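Local coordinates for protein probable polysaccharide deacetylase pdaA (Bacillus subtilis, PDB 1NY1) that deacetylates N-acetylmuramic acid residues in peptidoglycan glycan strands, leading to muramic delta-lactam in the spore cortex, and is required for germination, at residues A[26-38]-A[151-165]. Residues are numbered along the deposited sequence; the frame is centred on the assembly and turned at random.
Sequences NSLIEKYDAFYLG and LKETKRLGYQTVFWS
F163 N donates to F35 O at 2.9 Å, an almost straight bond of 167°. A weak bond from F35 N to T161 O, 3.4 Å long, joins the same two backbones. Between them they make a single parallel bridge, F35 with V162. Water 1 carries the connection further: it donates to Y32 O and accepts from T161 N. Water 2 gives a second hydrogen to Y32 O and its other one to Y159 O. Near the solvent, the extended side chain of K155 reaches D33 in a long salt bridge, NZ to OD2 3.6 Å.

Both segments leave a helix through a Schellman motif, with D33 and G158 at positive phi, and then run side by side. The 160-161 strand pairs with strand 138-139 on its other side. The contact joins the end of helix 23-31 and the chain after it to the end of helix 148-156 and strand 160-161, in a protein of the polysaccharide deacetylase (NodB) family. W164 lies near the presumed catalytic D50 and the metal ligand H101.

The Y32 ring carries much of the packing. CB of L151 makes an off-centre CH-pi contact, 4.2 Å from the ring centroid. K152 N lies over one ring face near the rim, K31 CG over the opposite face, and K155 CD at the edge. Y32 OH is hydrogen-bonded to E148 OE2. A serine in place of Y32 would probably open a gap beside L151 and K152, and its short hydroxyl would fail to reach E148. Farther in, F163 CE2 meets I29 CG2 (3.9 Å) and A34 CB. With CG between the backbone N and the carbonyl carbon, chi1 55°, the F35 ring swings back toward the 151-165 segment. Its CZ meets V162 CG2 at 3.9 Å, and T161 O lies over one ring face. L37 CD2 presses tightly on S165 CB at 3.5 Å.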
# COMPACT_ATOMS: atom_id res chain seq x y z
N ASN A 26 9.01 0.34 16.20
CA ASN A 26 7.70 -0.07 16.67
C ASN A 26 7.10 0.98 17.59
O ASN A 26 5.91 1.28 17.51
CB ASN A 26 7.77 -1.42 17.40
CG ASN A 26 8.04 -2.57 16.46
OD1 ASN A 26 7.69 -2.52 15.28
ND2 ASN A 26 8.66 -3.62 16.98
N SER A 27 7.93 1.56 18.45
CA SER A 27 7.46 2.58 19.38
C SER A 27 7.04 3.85 18.66
O SER A 27 6.01 4.44 18.97
CB SER A 27 8.55 2.92 20.41
OG SER A 27 8.79 1.82 21.28
N LEU A 28 7.84 4.27 17.68
CA LEU A 28 7.55 5.48 16.92
C LEU A 28 6.23 5.39 16.18
O LEU A 28 5.37 6.26 16.32
CB LEU A 28 8.67 5.76 15.91
CG LEU A 28 9.19 7.19 15.85
CD1 LEU A 28 9.86 7.41 14.50
CD2 LEU A 28 8.04 8.19 16.03
N ILE A 29 6.07 4.35 15.37
CA ILE A 29 4.84 4.19 14.60
C ILE A 29 3.60 4.07 15.48
O ILE A 29 2.57 4.66 15.17
CB ILE A 29 4.92 2.95 13.68
CG1 ILE A 29 5.14 1.69 14.52
CG2 ILE A 29 6.05 3.12 12.68
CD1 ILE A 29 4.97 0.41 13.74
N GLU A 30 3.70 3.32 16.57
CA GLU A 30 2.57 3.14 17.47
C GLU A 30 2.19 4.45 18.16
O GLU A 30 1.02 4.67 18.47
CB GLU A 30 2.88 2.07 18.51
CG GLU A 30 2.95 0.66 17.93
CD GLU A 30 1.65 0.24 17.27
OE1 GLU A 30 0.62 0.17 17.98
OE2 GLU A 30 1.65 -0.02 16.05
N LYS A 31 3.17 5.31 18.39
CA LYS A 31 2.90 6.59 19.03
C LYS A 31 2.02 7.43 18.12
O LYS A 31 1.34 8.35 18.56
CB LYS A 31 4.20 7.34 19.31
CG LYS A 31 3.98 8.68 20.00
CD LYS A 31 5.24 9.55 20.00
CE LYS A 31 6.41 8.87 20.69
NZ LYS A 31 7.58 9.80 20.76
N TYR A 32 2.03 7.09 16.83
CA TYR A 32 1.24 7.83 15.85
C TYR A 32 0.23 6.94 15.12
O TYR A 32 -0.26 7.30 14.05
CB TYR A 32 2.18 8.51 14.85
CG TYR A 32 3.03 9.59 15.50
CD1 TYR A 32 2.47 10.82 15.86
CD2 TYR A 32 4.36 9.35 15.83
CE1 TYR A 32 3.22 11.79 16.52
CE2 TYR A 32 5.12 10.31 16.50
CZ TYR A 32 4.55 11.52 16.85
OH TYR A 32 5.28 12.47 17.53
N ASP A 33 -0.07 5.79 15.70
CA ASP A 33 -1.04 4.85 15.13
C ASP A 33 -0.68 4.25 13.77
O ASP A 33 -1.52 3.61 13.15
CB ASP A 33 -2.42 5.51 15.02
CG ASP A 33 -2.98 5.91 16.36
OD1 ASP A 33 -2.99 5.06 17.28
OD2 ASP A 33 -3.43 7.07 16.50
N ALA A 34 0.54 4.46 13.31
CA ALA A 34 0.95 3.90 12.02
C ALA A 34 1.20 2.41 12.22
O ALA A 34 1.47 1.97 13.33
CB ALA A 34 2.22 4.59 11.53
N PHE A 35 1.10 1.63 11.15
CA PHE A 35 1.32 0.19 11.27
C PHE A 35 1.89 -0.41 9.99
O PHE A 35 1.85 0.21 8.93
CB PHE A 35 0.02 -0.53 11.65
CG PHE A 35 -1.12 -0.25 10.71
CD1 PHE A 35 -1.24 -0.96 9.52
CD2 PHE A 35 -2.04 0.75 10.99
CE1 PHE A 35 -2.28 -0.68 8.62
CE2 PHE A 35 -3.07 1.04 10.11
CZ PHE A 35 -3.19 0.33 8.92
N TYR A 36 2.42 -1.63 10.10
CA TYR A 36 2.97 -2.32 8.94
C TYR A 36 2.49 -3.76 8.89
O TYR A 36 2.80 -4.49 7.95
CB TYR A 36 4.50 -2.28 8.95
CG TYR A 36 5.17 -2.87 10.17
CD1 TYR A 36 5.32 -2.12 11.33
CD2 TYR A 36 5.75 -4.14 10.13
CE1 TYR A 36 6.04 -2.61 12.43
CE2 TYR A 36 6.47 -4.64 11.21
CZ TYR A 36 6.61 -3.87 12.35
OH TYR A 36 7.36 -4.34 13.40
N LEU A 37 1.72 -4.14 9.90
CA LEU A 37 1.15 -5.48 9.99
C LEU A 37 -0.30 -5.40 10.44
O LEU A 37 -0.71 -4.44 11.09
CB LEU A 37 1.93 -6.33 10.99
CG LEU A 37 3.31 -6.84 10.59
CD1 LEU A 37 4.06 -7.32 11.83
CD2 LEU A 37 3.17 -7.97 9.58
N GLY A 38 -1.07 -6.42 10.08
CA GLY A 38 -2.47 -6.50 10.47
C GLY A 38 -2.55 -7.49 11.61
O GLY A 38 -1.66 -7.53 12.46
N LEU A 151 4.93 12.06 10.63
CA LEU A 151 3.90 11.22 11.24
C LEU A 151 2.96 12.07 12.10
O LEU A 151 1.74 11.87 12.08
CB LEU A 151 4.53 10.13 12.10
CG LEU A 151 5.21 8.97 11.37
CD1 LEU A 151 5.77 7.99 12.38
CD2 LEU A 151 4.21 8.28 10.45
N LYS A 152 3.53 13.00 12.84
CA LYS A 152 2.75 13.87 13.71
C LYS A 152 1.82 14.77 12.89
O LYS A 152 0.63 14.89 13.19
CB LYS A 152 3.69 14.74 14.56
CG LYS A 152 2.97 15.60 15.57
CD LYS A 152 3.93 16.61 16.19
CE LYS A 152 3.21 17.51 17.18
NZ LYS A 152 2.70 16.74 18.35
N GLU A 153 2.37 15.39 11.85
CA GLU A 153 1.59 16.28 11.00
C GLU A 153 0.50 15.58 10.20
O GLU A 153 -0.63 16.07 10.14
CB GLU A 153 2.51 17.04 10.04
CG GLU A 153 2.84 18.42 10.51
CD GLU A 153 1.59 19.24 10.78
OE1 GLU A 153 0.82 19.48 9.83
OE2 GLU A 153 1.38 19.63 11.94
N THR A 154 0.83 14.45 9.59
CA THR A 154 -0.15 13.72 8.80
C THR A 154 -1.27 13.20 9.69
O THR A 154 -2.43 13.22 9.28
CB THR A 154 0.52 12.56 8.01
OG1 THR A 154 1.22 11.69 8.91
CG2 THR A 154 1.49 13.12 6.98
N LYS A 155 -0.93 12.78 10.90
CA LYS A 155 -1.92 12.28 11.85
C LYS A 155 -2.83 13.44 12.26
O LYS A 155 -4.03 13.26 12.46
CB LYS A 155 -1.24 11.70 13.09
CG LYS A 155 -2.21 11.26 14.18
CD LYS A 155 -1.49 10.82 15.44
CE LYS A 155 -2.50 10.46 16.53
NZ LYS A 155 -1.86 10.06 17.81
N ARG A 156 -2.25 14.63 12.38
CA ARG A 156 -3.02 15.80 12.76
C ARG A 156 -4.04 16.09 11.66
O ARG A 156 -5.12 16.61 11.93
CB ARG A 156 -2.11 17.02 12.96
CG ARG A 156 -2.82 18.21 13.58
CD ARG A 156 -1.88 19.38 13.80
NE ARG A 156 -2.03 20.44 12.80
CZ ARG A 156 -1.80 20.30 11.50
NH1 ARG A 156 -1.40 19.14 11.00
NH2 ARG A 156 -1.96 21.33 10.68
N LEU A 157 -3.67 15.75 10.43
CA LEU A 157 -4.53 15.96 9.27
C LEU A 157 -5.54 14.83 9.11
O LEU A 157 -6.29 14.79 8.13
CB LEU A 157 -3.68 16.07 8.00
CG LEU A 157 -2.74 17.28 7.94
CD1 LEU A 157 -1.93 17.23 6.66
CD2 LEU A 157 -3.56 18.56 8.01
N GLY A 158 -5.55 13.90 10.06
CA GLY A 158 -6.48 12.79 10.03
C GLY A 158 -6.03 11.59 9.22
O GLY A 158 -6.82 10.69 8.94
N TYR A 159 -4.76 11.56 8.84
CA TYR A 159 -4.23 10.46 8.05
C TYR A 159 -3.64 9.32 8.85
O TYR A 159 -2.95 9.51 9.85
CB TYR A 159 -3.18 10.96 7.06
CG TYR A 159 -3.77 11.59 5.83
CD1 TYR A 159 -4.18 10.80 4.75
CD2 TYR A 159 -3.95 12.97 5.74
CE1 TYR A 159 -4.75 11.37 3.61
CE2 TYR A 159 -4.53 13.55 4.61
CZ TYR A 159 -4.92 12.75 3.55
OH TYR A 159 -5.49 13.32 2.43
N GLN A 160 -3.94 8.11 8.38
CA GLN A 160 -3.43 6.90 8.98
C GLN A 160 -2.29 6.49 8.05
O GLN A 160 -2.52 6.28 6.86
CB GLN A 160 -4.52 5.83 8.97
CG GLN A 160 -4.20 4.63 9.82
CD GLN A 160 -4.38 4.92 11.29
OE1 GLN A 160 -3.84 4.22 12.14
NE2 GLN A 160 -5.16 5.95 11.60
N THR A 161 -1.08 6.41 8.57
CA THR A 161 0.05 6.03 7.73
C THR A 161 0.18 4.51 7.68
O THR A 161 0.23 3.84 8.71
CB THR A 161 1.36 6.66 8.25
OG1 THR A 161 1.29 8.08 8.10
CG2 THR A 161 2.57 6.14 7.46
N VAL A 162 0.21 3.98 6.46
CA VAL A 162 0.29 2.54 6.24
C VAL A 162 1.61 2.12 5.59
O VAL A 162 1.91 2.54 4.47
CB VAL A 162 -0.88 2.08 5.33
CG1 VAL A 162 -0.87 0.57 5.18
CG2 VAL A 162 -2.21 2.56 5.89
N PHE A 163 2.39 1.32 6.31
CA PHE A 163 3.65 0.83 5.77
C PHE A 163 3.42 -0.55 5.18
O PHE A 163 2.35 -0.82 4.63
CB PHE A 163 4.72 0.81 6.86
CG PHE A 163 5.15 2.19 7.29
CD1 PHE A 163 5.83 3.02 6.40
CD2 PHE A 163 4.84 2.67 8.55
CE1 PHE A 163 6.19 4.31 6.77
CE2 PHE A 163 5.19 3.96 8.92
CZ PHE A 163 5.87 4.78 8.03
N TRP A 164 4.40 -1.45 5.30
CA TRP A 164 4.23 -2.78 4.74
C TRP A 164 5.16 -3.79 5.39
O TRP A 164 6.10 -3.42 6.09
CB TRP A 164 4.45 -2.76 3.22
CG TRP A 164 5.81 -2.30 2.80
CD1 TRP A 164 6.91 -3.08 2.54
CD2 TRP A 164 6.24 -0.94 2.64
NE1 TRP A 164 7.99 -2.28 2.23
CE2 TRP A 164 7.61 -0.97 2.29
CE3 TRP A 164 5.60 0.30 2.77
CZ2 TRP A 164 8.35 0.20 2.06
CZ3 TRP A 164 6.34 1.46 2.54
CH2 TRP A 164 7.70 1.40 2.19
N SER A 165 4.87 -5.07 5.17
CA SER A 165 5.69 -6.14 5.73
C SER A 165 6.24 -7.06 4.63
O SER A 165 7.06 -7.93 4.91
CB SER A 165 4.86 -6.96 6.73
OG SER A 165 3.90 -7.74 6.05
O HOH W 1 -0.65 6.80 11.43
O HOH W 2 -3.01 7.99 12.68